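Local coordinates for protein hypothetical bacterial 6-phosphogluconolactonase (Bacteroides fragilis, PDB 3SCY) that probably hydrolyses 6-phosphogluconolactone to 6-phosphogluconate, the second step of the pentose phosphate pathway, as a seven-bladed beta-propeller of the lactonase family, at residues A[25-30]-A[46-51]; A[53-58]-A[354-359]; A[111-116]-A[158-163]; A[166-171]-A[179-184]. All coordinates share one frame; numbering follows the deposited sequence. Where two conformers were deposited one is given.

Overall arrangement
Contacts 1 and 4 lie within single propeller blades, whereas contacts 2 and 3 join one blade to the next. Each within-blade contact is a partly buried antiparallel hairpin held by backbone hydrogen bonds, with charges at the margin of contact 1 and a lysine over a tyrosine in contact 4. The between-blade contacts sit nearer the centre without backbone pairing: contact 2 mixes lysine, tyrosine and cysteine, and contact 3 has only van der Waals contacts of valine and alanine with each other and with backbone. Strand 354-360 of contact 2 shares a sheet with strands 28-35 and 41-48 of contact 1. Contacts 3 and 4 share another, through neighbouring strands 157-162 and 168-173.

Contact 1 (A[25-30]-A[46-51]); sequences NSKGIY and DAEVAN
The pairing of 25-30 with 46-51 is an antiparallel strand contact at the outer side of a propeller blade, where the last residues of strand 41-48 run against the start of strand 28-35. Ile29 and Ala47 form the hydrogen-bonded pair, with Ala47 N to Ile29 O at 2.8 Å and Ile29 N returning to Ala47 O. One step on, Val49 N donates to Lys27 O at 3.0 Å, which carries the pairing past the end of the regular strand. Gly28 lies between these bonds, its CA only 3.2 Å from Val49 O; its backbone angles (phi 147°, psi -98°) are those of a glycine.

The two faces differ. On one, Ile29 CD1 meets Val49 CG2 at 3.9 Å, and this apolar side rests on Phe80 and Leu89 of the next blade. On the other, the Tyr30 ring and Asp46 point the same way side by side, CD2 of the ring 3.6 Å from Asp46 CB. Lys27 N donates almost straight to Tyr30 OH (2.7 Å). In one of its two conformers, Lys27 bends at chi4 (-78°), turning NZ toward Glu48 OE2 in a weak salt bridge at 3.5 Å; two waters also bridge these atoms, one only weakly on the lysine side. Such a beta hairpin forms the outer half of a four-stranded antiparallel propeller blade.

Contact 2 (A[53-58]-A[354-359]); sequences SYLIPS and PVCLKF
Lys358 reaches across from the strand 354-359 to Leu55 and Tyr54, and its chain meets something at almost every step. CB lies beside Leu55 CD1. CG presses on Leu55 O at 3.3 Å and also touches CD1 of that leucine. The chain then bends (chi2 -71°, which swings CD out of line with CA), and CD and CE continue past the same carbonyl, CE at 3.4 Å from Leu55 O. This oxygen is buried under the methylenes and has no polar partner in the model. At the tip, NZ donates to Tyr54 OH at 3.0 Å, the lysine crossing the tyrosine at about a right angle.

The axes of strands 55-57 and 354-359 run parallel, 7.4 Å apart at their closest, too far for backbone pairing; the strands belong to different blades. Strand 354-360 comes from the C-terminus but completes the sheet begun by strands 13-20, 28-35 and 41-48; this is the "velcro" closure of a beta-propeller ring. Strand 55-57 opens the blade that follows. Where the closing strand meets 13-20, Val355 and Cys356 both face Gly19 in a classic beta bulge.

Cys356 provides the second grip. With SG anti to the backbone N (chi1 -176°), the sulfur lies over the centre of the Tyr54 ring, 3.8 Å from the centroid, and accepts a hydrogen bond from Leu55 N (3.6 Å, N-H...S 155°). Tyr54 is also stacked with Tyr104. Further along, Val355 CG2 packs on Ser53 CB at 3.8 Å, while Ser53 OG is hydrogen-bonded to Glu69.

Contact 3 (A[111-116]-A[158-163]); sequences NIVTAN and HCVRIT
Ala115 CB lies over one face of the flat peptide group between His158 and Cys159, 3.5 Å from Cys159 N and 3.7 Å from His158 C. Cys159 N is buried by this contact and has no hydrogen-bond partner in the model. At a second peptide, Val160 CG2 sits above the plane of the Val113-Thr114 group at its oxygen end, 3.4 Å from Val113 O. The torsion of Val160 (chi1 -77°) sets CG1 anti to the carbonyl carbon and leaves CG2 in the crowded position between backbone N and carbonyl carbon. CG1 then meets Val113 CG1 at 4.0 Å, the two valines crossing obliquely, and comes within 4.3 Å of Ala115 CB.

No hydrogen bond links the two segments, which belong to consecutive blades of the propeller. Strand 111-116 is the second strand of one sheet, and strand 157-162 is the first of the next. Their axes approach to 5.9 Å at 154°, with Val113, Ala115 and Val160 directed into the gap. Val113 also touches Leu169, and Val160 touches Ala171, both in the second strand of the later blade.

The side chains of Thr114, Asn116 and His158 set off away from the interface. Thr114 OG1 donates to Asn116 OD1 at 2.8 Å. His158 NE2 hydrogen-bonds to an unidentified bound molecule, probably from the crystallisation liquor, which may mark a pocket.

Contact 4 (A[166-171]-A[179-184]); sequences GKYLLA and IHKFNI
Tyr168 and Lys181 lie side by side on one face of the strand pair, the end of the extended lysine, CE and NZ, lying over one face of the tyrosine ring toward its rim. Lys181 CG is anti to the backbone N (chi1 -177°). Its CE is 3.6 Å from Tyr168 CD1, and NZ stands 4.5 Å from the ring centroid, 23° off its normal, in a cation-pi contact. Lys167 CB lies against the opposite face, and Asn183 OD1 meets the ring edge in plane, 3.3 Å from Tyr168 CE1. A water joins Tyr168 OH to Lys181 NZ, with the lysine as donor to it at 2.9 Å.

On the other face Leu169 CD2 packs on Phe182 CD1 at 4.1 Å, and Ile184 CD1 reaches Leu169 CB. Between the two faces, five backbone hydrogen bonds join the strands, from Lys167 O with Ile184 N to the reciprocal pair of Ala171 and His180.

Further out, carbonyls of Thr201 and Gly243 also hold Lys181 NZ and so position it over the ring. His180 NE2 is hydrogen-bonded to Asp173 OD2. Strands 168-173 and 178-184 are the two middle strands, a beta hairpin, of a four-stranded antiparallel propeller blade.

Contact 1 (A[25-30]-A[46-51])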
loop_
_atom_site.group_PDB
_atom_site.type_symbol
_atom_site.label_atom_id
_atom_site.label_comp_id
_atom_site.label_asym_id
_atom_site.label_seq_id
_atom_site.Cartn_x
_atom_site.Cartn_y
_atom_site.Cartn_z
ATOM N N ASN A 25 16.649 -15.057 4.265
ATOM C CA ASN A 25 16.530 -15.542 5.645
ATOM C C ASN A 25 15.222 -15.152 6.332
ATOM O O ASN A 25 15.001 -15.589 7.464
ATOM C CB ASN A 25 17.697 -15.030 6.498
ATOM C CG ASN A 25 19.029 -15.666 6.197
ATOM O OD1 ASN A 25 19.133 -16.865 5.902
ATOM N ND2 ASN A 25 20.085 -14.875 6.311
ATOM N N SER A 26 14.368 -14.325 5.692
ATOM C CA SER A 26 13.115 -13.939 6.348
ATOM C C SER A 26 12.153 -15.111 6.512
ATOM O O SER A 26 11.995 -15.893 5.574
ATOM C CB SER A 26 12.402 -12.858 5.546
ATOM O OG SER A 26 11.114 -12.631 6.088
ATOM N N LYS A 27 11.498 -15.219 7.686
ATOM C CA LYS A 27 10.502 -16.262 7.942
ATOM C C LYS A 27 9.159 -15.887 7.320
ATOM O O LYS A 27 8.351 -16.758 7.010
ATOM C CB LYS A 27 10.303 -16.511 9.448
ATOM C CG LYS A 27 11.441 -17.252 10.136
ATOM C CD LYS A 27 11.211 -17.291 11.637
ATOM C CE LYS A 27 12.341 -17.940 12.392
ATOM N NZ LYS A 27 12.294 -19.423 12.301
ATOM N N GLY A 28 8.922 -14.585 7.170
ATOM C CA GLY A 28 7.672 -14.098 6.609
ATOM C C GLY A 28 7.238 -12.780 7.196
ATOM O O GLY A 28 7.645 -11.722 6.717
ATOM N N ILE A 29 6.322 -12.835 8.173
ATOM C CA ILE A 29 5.802 -11.598 8.798
ATOM C C ILE A 29 6.437 -11.427 10.155
ATOM O O ILE A 29 6.446 -12.371 10.944
ATOM C CB ILE A 29 4.246 -11.617 8.929
ATOM C CG1 ILE A 29 3.582 -11.754 7.555
ATOM C CG2 ILE A 29 3.749 -10.351 9.627
ATOM C CD1 ILE A 29 2.077 -12.057 7.626
ATOM N N TYR A 30 6.875 -10.209 10.452
ATOM C CA TYR A 30 7.466 -9.882 11.738
ATOM C C TYR A 30 6.619 -8.817 12.395
ATOM O O TYR A 30 6.086 -7.929 11.709
ATOM C CB TYR A 30 8.908 -9.406 11.564
ATOM C CG TYR A 30 9.842 -10.482 11.064
ATOM C CD1 TYR A 30 10.000 -10.716 9.699
ATOM C CD2 TYR A 30 10.525 -11.310 11.952
ATOM C CE1 TYR A 30 10.823 -11.737 9.233
ATOM C CE2 TYR A 30 11.346 -12.343 11.496
ATOM C CZ TYR A 30 11.512 -12.531 10.133
ATOM O OH TYR A 30 12.306 -13.539 9.651
ATOM N N ASP A 46 6.715 -13.445 15.182
ATOM C CA ASP A 46 6.854 -13.615 13.749
ATOM C C ASP A 46 5.974 -14.744 13.299
ATOM O O ASP A 46 5.511 -15.530 14.123
ATOM C CB ASP A 46 8.321 -13.846 13.331
ATOM C CG ASP A 46 8.961 -15.059 13.960
ATOM O OD1 ASP A 46 8.518 -16.187 13.652
ATOM O OD2 ASP A 46 9.930 -14.882 14.736
ATOM N N ALA A 47 5.699 -14.799 12.005
ATOM C CA ALA A 47 4.873 -15.846 11.422
ATOM C C ALA A 47 5.539 -16.357 10.165
ATOM O O ALA A 47 5.963 -15.555 9.323
ATOM C CB ALA A 47 3.470 -15.322 11.111
ATOM N N GLU A 48 5.668 -17.682 10.054
ATOM C CA GLU A 48 6.216 -18.329 8.869
ATOM C C GLU A 48 5.147 -18.286 7.789
ATOM O O GLU A 48 4.084 -18.908 7.919
ATOM C CB GLU A 48 6.677 -19.757 9.162
ATOM C CG GLU A 48 7.985 -19.767 9.925
ATOM C CD GLU A 48 8.916 -20.942 9.703
ATOM O OE1 GLU A 48 8.745 -21.679 8.705
ATOM O OE2 GLU A 48 9.847 -21.102 10.522
ATOM N N VAL A 49 5.415 -17.477 6.761
ATOM C CA VAL A 49 4.522 -17.195 5.623
ATOM C C VAL A 49 5.387 -16.936 4.403
ATOM O O VAL A 49 6.330 -16.180 4.524
ATOM C CB VAL A 49 3.593 -15.963 5.869
ATOM C CG1 VAL A 49 2.405 -15.983 4.914
ATOM C CG2 VAL A 49 3.125 -15.849 7.314
ATOM N N ALA A 50 5.055 -17.505 3.246
ATOM C CA ALA A 50 5.857 -17.288 2.045
ATOM C C ALA A 50 5.500 -15.999 1.325
ATOM O O ALA A 50 4.324 -15.722 1.099
ATOM C CB ALA A 50 5.689 -18.465 1.117
ATOM N N ASN A 51 6.541 -15.181 1.001
ATOM C CA ASN A 51 6.445 -13.900 0.292
ATOM C C ASN A 51 5.207 -13.060 0.688
ATOM O O ASN A 51 4.417 -12.665 -0.183
ATOM C CB ASN A 51 6.475 -14.085 -1.216
ATOM C CG ASN A 51 7.839 -14.437 -1.717
ATOM O OD1 ASN A 51 8.845 -14.175 -1.066
ATOM N ND2 ASN A 51 7.874 -15.210 -2.787
HETATM O O HOH W 1 9.244 -20.546 12.989
HETATM O O HOH W 2 12.533 -21.666 10.797
#

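Contact 2 (A[53-58]-A[354-359])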
loop_
_atom_site.group_PDB
_atom_site.type_symbol
_atom_site.label_atom_id
_atom_site.label_comp_id
_atom_site.label_asym_id
_atom_site.label_seq_id
_atom_site.Cartn_x
_atom_site.Cartn_y
_atom_site.Cartn_z
ATOM N N SER A 53 4.467 -10.020 0.826
ATOM C CA SER A 53 5.017 -8.711 0.450
ATOM C C SER A 53 4.074 -7.528 0.704
ATOM O O SER A 53 4.502 -6.369 0.654
ATOM C CB SER A 53 5.463 -8.714 -0.997
ATOM O OG SER A 53 4.316 -8.866 -1.807
ATOM N N TYR A 54 2.814 -7.818 0.955
ATOM C CA TYR A 54 1.837 -6.810 1.313
ATOM C C TYR A 54 0.859 -7.454 2.255
ATOM O O TYR A 54 0.485 -8.618 2.079
ATOM C CB TYR A 54 1.117 -6.193 0.073
ATOM C CG TYR A 54 0.751 -4.746 0.311
ATOM C CD1 TYR A 54 1.681 -3.730 0.087
ATOM C CD2 TYR A 54 -0.472 -4.399 0.886
ATOM C CE1 TYR A 54 1.414 -2.410 0.443
ATOM C CE2 TYR A 54 -0.758 -3.068 1.226
ATOM C CZ TYR A 54 0.193 -2.085 1.000
ATOM O OH TYR A 54 -0.031 -0.760 1.333
ATOM N N LEU A 55 0.444 -6.704 3.244
ATOM C CA LEU A 55 -0.511 -7.191 4.220
ATOM C C LEU A 55 -1.318 -6.031 4.768
ATOM O O LEU A 55 -0.919 -4.866 4.683
ATOM C CB LEU A 55 0.198 -7.958 5.370
ATOM C CG LEU A 55 1.390 -7.276 6.062
ATOM C CD1 LEU A 55 0.937 -6.251 7.068
ATOM C CD2 LEU A 55 2.204 -8.295 6.832
ATOM N N ILE A 56 -2.450 -6.383 5.356
ATOM C CA ILE A 56 -3.332 -5.405 5.972
ATOM C C ILE A 56 -3.976 -5.961 7.186
ATOM O O ILE A 56 -4.367 -7.122 7.207
ATOM C CB ILE A 56 -4.446 -4.923 4.957
ATOM C CG1 ILE A 56 -5.312 -6.070 4.402
ATOM C CG2 ILE A 56 -3.885 -3.980 3.870
ATOM C CD1 ILE A 56 -6.639 -5.545 3.821
ATOM N N PRO A 57 -4.193 -5.114 8.199
ATOM C CA PRO A 57 -5.029 -5.550 9.317
ATOM C C PRO A 57 -6.501 -5.303 8.988
ATOM O O PRO A 57 -6.807 -4.410 8.171
ATOM C CB PRO A 57 -4.598 -4.627 10.457
ATOM C CG PRO A 57 -4.183 -3.331 9.736
ATOM C CD PRO A 57 -3.731 -3.707 8.340
ATOM N N SER A 58 -7.405 -6.026 9.623
ATOM C CA SER A 58 -8.807 -5.683 9.495
ATOM C C SER A 58 -8.998 -4.358 10.283
ATOM O O SER A 58 -8.144 -3.984 11.114
ATOM C CB SER A 58 -9.675 -6.802 10.056
ATOM O OG SER A 58 -9.356 -7.002 11.425
ATOM N N PRO A 354 12.505 -6.208 4.145
ATOM C CA PRO A 354 11.209 -5.640 4.530
ATOM C C PRO A 354 10.613 -4.857 3.385
ATOM O O PRO A 354 11.338 -4.064 2.743
ATOM C CB PRO A 354 11.542 -4.730 5.713
ATOM C CG PRO A 354 12.975 -4.266 5.426
ATOM C CD PRO A 354 13.634 -5.482 4.782
ATOM N N VAL A 355 9.313 -5.085 3.108
ATOM C CA VAL A 355 8.651 -4.408 1.981
ATOM C C VAL A 355 7.231 -3.927 2.310
ATOM O O VAL A 355 6.563 -3.423 1.413
ATOM C CB VAL A 355 8.646 -5.302 0.691
ATOM C CG1 VAL A 355 10.060 -5.507 0.130
ATOM C CG2 VAL A 355 7.982 -6.661 0.933
ATOM N N CYS A 356 6.741 -4.082 3.556
ATOM C CA CYS A 356 5.404 -3.588 3.868
ATOM C C CYS A 356 5.323 -3.301 5.328
ATOM O O CYS A 356 5.628 -4.182 6.112
ATOM C CB CYS A 356 4.323 -4.569 3.444
ATOM S SG CYS A 356 2.648 -3.929 3.711
ATOM N N LEU A 357 4.927 -2.078 5.696
ATOM C CA LEU A 357 4.769 -1.659 7.071
ATOM C C LEU A 357 3.341 -1.259 7.310
ATOM O O LEU A 357 2.776 -0.488 6.521
ATOM C CB LEU A 357 5.678 -0.460 7.391
ATOM C CG LEU A 357 7.161 -0.609 7.018
ATOM C CD1 LEU A 357 7.929 0.676 7.350
ATOM C CD2 LEU A 357 7.792 -1.789 7.732
ATOM N N LYS A 358 2.747 -1.777 8.386
ATOM C CA LYS A 358 1.399 -1.389 8.785
ATOM C C LYS A 358 1.309 -1.246 10.274
ATOM O O LYS A 358 2.059 -1.909 10.990
ATOM C CB LYS A 358 0.348 -2.432 8.328
ATOM C CG LYS A 358 0.179 -2.549 6.810
ATOM C CD LYS A 358 -0.501 -1.343 6.176
ATOM C CE LYS A 358 -0.502 -1.500 4.682
ATOM N NZ LYS A 358 -1.341 -0.450 4.029
ATOM N N PHE A 359 0.413 -0.369 10.761
ATOM C CA PHE A 359 0.200 -0.230 12.205
ATOM C C PHE A 359 -1.194 -0.657 12.585
ATOM O O PHE A 359 -2.130 -0.499 11.805
ATOM C CB PHE A 359 0.381 1.222 12.693
ATOM C CG PHE A 359 1.786 1.770 12.620
ATOM C CD1 PHE A 359 2.837 1.133 13.279
ATOM C CD2 PHE A 359 2.051 2.975 11.960
ATOM C CE1 PHE A 359 4.130 1.639 13.214
ATOM C CE2 PHE A 359 3.342 3.496 11.916
ATOM C CZ PHE A 359 4.375 2.839 12.559
HETATM O O HOH W 3 5.490 -4.270 -0.924
#

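Contact 3 (A[111-116]-A[158-163])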
loop_
_atom_site.group_PDB
_atom_site.type_symbol
_atom_site.label_atom_id
_atom_site.label_comp_id
_atom_site.label_asym_id
_atom_site.label_seq_id
_atom_site.Cartn_x
_atom_site.Cartn_y
_atom_site.Cartn_z
ATOM N N ASN A 111 -15.285 -8.307 2.116
ATOM C CA ASN A 111 -14.494 -8.888 1.051
ATOM C C ASN A 111 -13.091 -8.383 1.114
ATOM O O ASN A 111 -12.857 -7.252 1.557
ATOM C CB ASN A 111 -15.066 -8.474 -0.331
ATOM C CG ASN A 111 -16.470 -8.970 -0.524
ATOM O OD1 ASN A 111 -16.672 -10.116 -0.893
ATOM N ND2 ASN A 111 -17.473 -8.117 -0.262
ATOM N N ILE A 112 -12.177 -9.190 0.601
ATOM C CA ILE A 112 -10.776 -8.848 0.358
ATOM C C ILE A 112 -10.619 -8.728 -1.142
ATOM O O ILE A 112 -11.159 -9.587 -1.868
ATOM C CB ILE A 112 -9.809 -9.950 0.911
ATOM C CG1 ILE A 112 -9.806 -10.006 2.444
ATOM C CG2 ILE A 112 -8.354 -9.832 0.300
ATOM C CD1 ILE A 112 -9.150 -8.795 3.179
ATOM N N VAL A 113 -9.851 -7.712 -1.616
ATOM C CA VAL A 113 -9.568 -7.592 -3.042
ATOM C C VAL A 113 -8.049 -7.539 -3.204
ATOM O O VAL A 113 -7.410 -6.809 -2.458
ATOM C CB VAL A 113 -10.240 -6.348 -3.707
ATOM C CG1 VAL A 113 -10.008 -6.343 -5.207
ATOM C CG2 VAL A 113 -11.733 -6.291 -3.410
ATOM N N THR A 114 -7.479 -8.299 -4.142
ATOM C CA THR A 114 -6.053 -8.242 -4.454
ATOM C C THR A 114 -5.794 -7.568 -5.792
ATOM O O THR A 114 -6.590 -7.708 -6.735
ATOM C CB THR A 114 -5.403 -9.647 -4.486
ATOM O OG1 THR A 114 -5.950 -10.416 -5.554
ATOM C CG2 THR A 114 -5.544 -10.385 -3.186
ATOM N N ALA A 115 -4.587 -7.009 -5.931
ATOM C CA ALA A 115 -4.044 -6.534 -7.195
ATOM C C ALA A 115 -3.016 -7.562 -7.633
ATOM O O ALA A 115 -1.990 -7.736 -6.954
ATOM C CB ALA A 115 -3.411 -5.162 -7.031
ATOM N N ASN A 116 -3.266 -8.253 -8.761
ATOM C CA ASN A 116 -2.361 -9.307 -9.213
ATOM C C ASN A 116 -1.480 -8.736 -10.300
ATOM O O ASN A 116 -1.934 -8.475 -11.415
ATOM C CB ASN A 116 -3.134 -10.550 -9.679
ATOM C CG ASN A 116 -4.169 -10.988 -8.676
ATOM O OD1 ASN A 116 -3.961 -10.916 -7.453
ATOM N ND2 ASN A 116 -5.322 -11.386 -9.175
ATOM N N HIS A 158 -1.435 -3.096 -9.598
ATOM C CA HIS A 158 -0.533 -2.809 -8.493
ATOM C C HIS A 158 -1.157 -2.204 -7.266
ATOM O O HIS A 158 -0.463 -2.080 -6.247
ATOM C CB HIS A 158 0.583 -1.853 -8.970
ATOM C CG HIS A 158 1.934 -2.216 -8.438
ATOM N ND1 HIS A 158 2.141 -2.488 -7.095
ATOM C CD2 HIS A 158 3.112 -2.329 -9.094
ATOM C CE1 HIS A 158 3.423 -2.816 -6.993
ATOM N NE2 HIS A 158 4.049 -2.695 -8.162
ATOM N N CYS A 159 -2.443 -1.826 -7.336
ATOM C CA CYS A 159 -3.108 -1.204 -6.219
ATOM C C CYS A 159 -4.590 -1.350 -6.383
ATOM O O CYS A 159 -5.079 -1.345 -7.513
ATOM C CB CYS A 159 -2.712 0.270 -6.131
ATOM S SG CYS A 159 -3.190 1.089 -4.582
ATOM N N VAL A 160 -5.303 -1.554 -5.279
ATOM C CA VAL A 160 -6.749 -1.581 -5.237
ATOM C C VAL A 160 -7.173 -0.747 -4.035
ATOM O O VAL A 160 -6.704 -0.985 -2.915
ATOM C CB VAL A 160 -7.378 -3.005 -5.215
ATOM C CG1 VAL A 160 -7.354 -3.627 -6.605
ATOM C CG2 VAL A 160 -6.696 -3.916 -4.192
ATOM N N ARG A 161 -7.985 0.291 -4.270
ATOM C CA ARG A 161 -8.445 1.180 -3.207
ATOM C C ARG A 161 -9.931 1.392 -3.228
ATOM O O ARG A 161 -10.502 1.634 -4.285
ATOM C CB ARG A 161 -7.819 2.579 -3.308
ATOM C CG ARG A 161 -6.289 2.653 -3.273
ATOM C CD ARG A 161 -5.653 1.986 -2.028
ATOM N NE ARG A 161 -6.323 2.307 -0.766
ATOM C CZ ARG A 161 -6.137 3.422 -0.070
ATOM N NH1 ARG A 161 -5.280 4.344 -0.494
ATOM N NH2 ARG A 161 -6.807 3.627 1.060
ATOM N N ILE A 162 -10.564 1.363 -2.048
ATOM C CA ILE A 162 -11.964 1.717 -1.923
ATOM C C ILE A 162 -11.990 3.217 -1.719
ATOM O O ILE A 162 -11.168 3.726 -0.942
ATOM C CB ILE A 162 -12.590 0.909 -0.783
ATOM C CG1 ILE A 162 -12.603 -0.585 -1.196
ATOM C CG2 ILE A 162 -14.036 1.422 -0.469
ATOM C CD1 ILE A 162 -12.782 -1.597 -0.045
ATOM N N THR A 163 -12.862 3.939 -2.445
ATOM C CA THR A 163 -12.932 5.395 -2.380
ATOM C C THR A 163 -13.430 5.855 -0.990
ATOM O O THR A 163 -14.135 5.106 -0.304
ATOM C CB THR A 163 -13.756 5.971 -3.540
ATOM O OG1 THR A 163 -15.003 5.294 -3.553
ATOM C CG2 THR A 163 -13.049 5.778 -4.894
#

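Contact 4 (A[166-171]-A[179-184])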
loop_
_atom_site.group_PDB
_atom_site.type_symbol
_atom_site.label_atom_id
_atom_site.label_comp_id
_atom_site.label_asym_id
_atom_site.label_seq_id
_atom_site.Cartn_x
_atom_site.Cartn_y
_atom_site.Cartn_z
ATOM N N GLY A 166 -17.015 5.165 0.040
ATOM C CA GLY A 166 -17.380 3.741 0.111
ATOM C C GLY A 166 -18.095 3.190 -1.113
ATOM O O GLY A 166 -18.621 2.074 -1.071
ATOM N N LYS A 167 -18.117 3.955 -2.203
ATOM C CA LYS A 167 -18.926 3.603 -3.380
ATOM C C LYS A 167 -18.170 2.936 -4.525
ATOM O O LYS A 167 -18.809 2.257 -5.344
ATOM C CB LYS A 167 -19.608 4.857 -3.927
ATOM C CG LYS A 167 -20.560 5.506 -2.925
ATOM C CD LYS A 167 -21.180 6.790 -3.469
ATOM C CE LYS A 167 -21.878 7.560 -2.373
ATOM N NZ LYS A 167 -22.377 8.873 -2.859
ATOM N N TYR A 168 -16.865 3.155 -4.626
ATOM C CA TYR A 168 -16.088 2.653 -5.754
ATOM C C TYR A 168 -14.814 1.996 -5.344
ATOM O O TYR A 168 -14.291 2.245 -4.260
ATOM C CB TYR A 168 -15.740 3.821 -6.711
ATOM C CG TYR A 168 -16.960 4.639 -7.072
ATOM C CD1 TYR A 168 -17.912 4.149 -7.963
ATOM C CD2 TYR A 168 -17.232 5.843 -6.428
ATOM C CE1 TYR A 168 -19.047 4.888 -8.287
ATOM C CE2 TYR A 168 -18.381 6.575 -6.718
ATOM C CZ TYR A 168 -19.284 6.096 -7.651
ATOM O OH TYR A 168 -20.437 6.801 -7.912
ATOM N N LEU A 169 -14.309 1.155 -6.237
ATOM C CA LEU A 169 -12.989 0.560 -6.108
ATOM C C LEU A 169 -12.177 1.029 -7.307
ATOM O O LEU A 169 -12.634 0.882 -8.448
ATOM C CB LEU A 169 -13.032 -0.968 -6.015
ATOM C CG LEU A 169 -11.653 -1.623 -5.793
ATOM C CD1 LEU A 169 -11.704 -2.688 -4.756
ATOM C CD2 LEU A 169 -11.094 -2.174 -7.104
ATOM N N LEU A 170 -11.004 1.629 -7.050
ATOM C CA LEU A 170 -10.091 2.097 -8.093
ATOM C C LEU A 170 -8.883 1.193 -8.128
ATOM O O LEU A 170 -8.308 0.893 -7.071
ATOM C CB LEU A 170 -9.706 3.559 -7.872
ATOM C CG LEU A 170 -10.878 4.551 -7.815
ATOM C CD1 LEU A 170 -10.374 5.947 -7.613
ATOM C CD2 LEU A 170 -11.704 4.544 -9.118
ATOM N N ALA A 171 -8.526 0.688 -9.308
ATOM C CA ALA A 171 -7.433 -0.258 -9.430
ATOM C C ALA A 171 -6.358 0.277 -10.364
ATOM O O ALA A 171 -6.619 0.486 -11.562
ATOM C CB ALA A 171 -7.977 -1.588 -9.932
ATOM N N ILE A 179 -6.292 3.780 -14.385
ATOM C CA ILE A 179 -6.898 3.518 -13.097
ATOM C C ILE A 179 -8.296 2.984 -13.445
ATOM O O ILE A 179 -9.143 3.751 -13.913
ATOM C CB ILE A 179 -6.941 4.737 -12.153
ATOM C CG1 ILE A 179 -5.514 5.293 -11.905
ATOM C CG2 ILE A 179 -7.620 4.343 -10.823
ATOM C CD1 ILE A 179 -5.480 6.752 -11.330
ATOM N N HIS A 180 -8.505 1.678 -13.271
ATOM C CA HIS A 180 -9.787 1.026 -13.548
ATOM C C HIS A 180 -10.792 1.361 -12.442
ATOM O O HIS A 180 -10.415 1.445 -11.274
ATOM C CB HIS A 180 -9.595 -0.487 -13.685
ATOM C CG HIS A 180 -8.620 -0.841 -14.756
ATOM N ND1 HIS A 180 -8.987 -0.845 -16.102
ATOM C CD2 HIS A 180 -7.327 -1.220 -14.648
ATOM C CE1 HIS A 180 -7.891 -1.191 -16.764
ATOM N NE2 HIS A 180 -6.872 -1.441 -15.936
ATOM N N LYS A 181 -12.062 1.600 -12.822
ATOM C CA LYS A 181 -13.107 1.979 -11.879
ATOM C C LYS A 181 -14.213 0.922 -11.794
ATOM O O LYS A 181 -14.733 0.465 -12.827
ATOM C CB LYS A 181 -13.709 3.332 -12.309
ATOM C CG LYS A 181 -14.773 3.863 -11.345
ATOM C CD LYS A 181 -15.433 5.140 -11.858
ATOM C CE LYS A 181 -16.698 5.435 -11.083
ATOM N NZ LYS A 181 -17.313 6.714 -11.540
ATOM N N PHE A 182 -14.591 0.568 -10.557
ATOM C CA PHE A 182 -15.676 -0.353 -10.280
ATOM C C PHE A 182 -16.625 0.229 -9.274
ATOM O O PHE A 182 -16.218 0.947 -8.350
ATOM C CB PHE A 182 -15.136 -1.684 -9.744
ATOM C CG PHE A 182 -14.256 -2.414 -10.723
ATOM C CD1 PHE A 182 -12.893 -2.141 -10.797
ATOM C CD2 PHE A 182 -14.794 -3.342 -11.605
ATOM C CE1 PHE A 182 -12.082 -2.805 -11.721
ATOM C CE2 PHE A 182 -13.989 -3.991 -12.541
ATOM C CZ PHE A 182 -12.640 -3.712 -12.598
ATOM N N ASN A 183 -17.894 -0.087 -9.451
ATOM C CA ASN A 183 -18.923 0.230 -8.490
ATOM C C ASN A 183 -18.896 -0.857 -7.437
ATOM O O ASN A 183 -18.793 -2.040 -7.779
ATOM C CB ASN A 183 -20.306 0.266 -9.173
ATOM C CG ASN A 183 -20.483 1.289 -10.256
ATOM O OD1 ASN A 183 -19.856 2.343 -10.272
ATOM N ND2 ASN A 183 -21.312 0.972 -11.238
ATOM N N ILE A 184 -18.993 -0.483 -6.164
ATOM C CA ILE A 184 -19.041 -1.450 -5.072
ATOM C C ILE A 184 -20.478 -1.724 -4.637
ATOM O O ILE A 184 -21.289 -0.791 -4.535
ATOM C CB ILE A 184 -18.231 -0.899 -3.878
ATOM C CG1 ILE A 184 -16.729 -1.203 -4.090
ATOM C CG2 ILE A 184 -18.765 -1.397 -2.521
ATOM C CD1 ILE A 184 -15.823 -0.555 -3.022
HETATM O O HOH W 4 -19.954 7.231 -10.550
#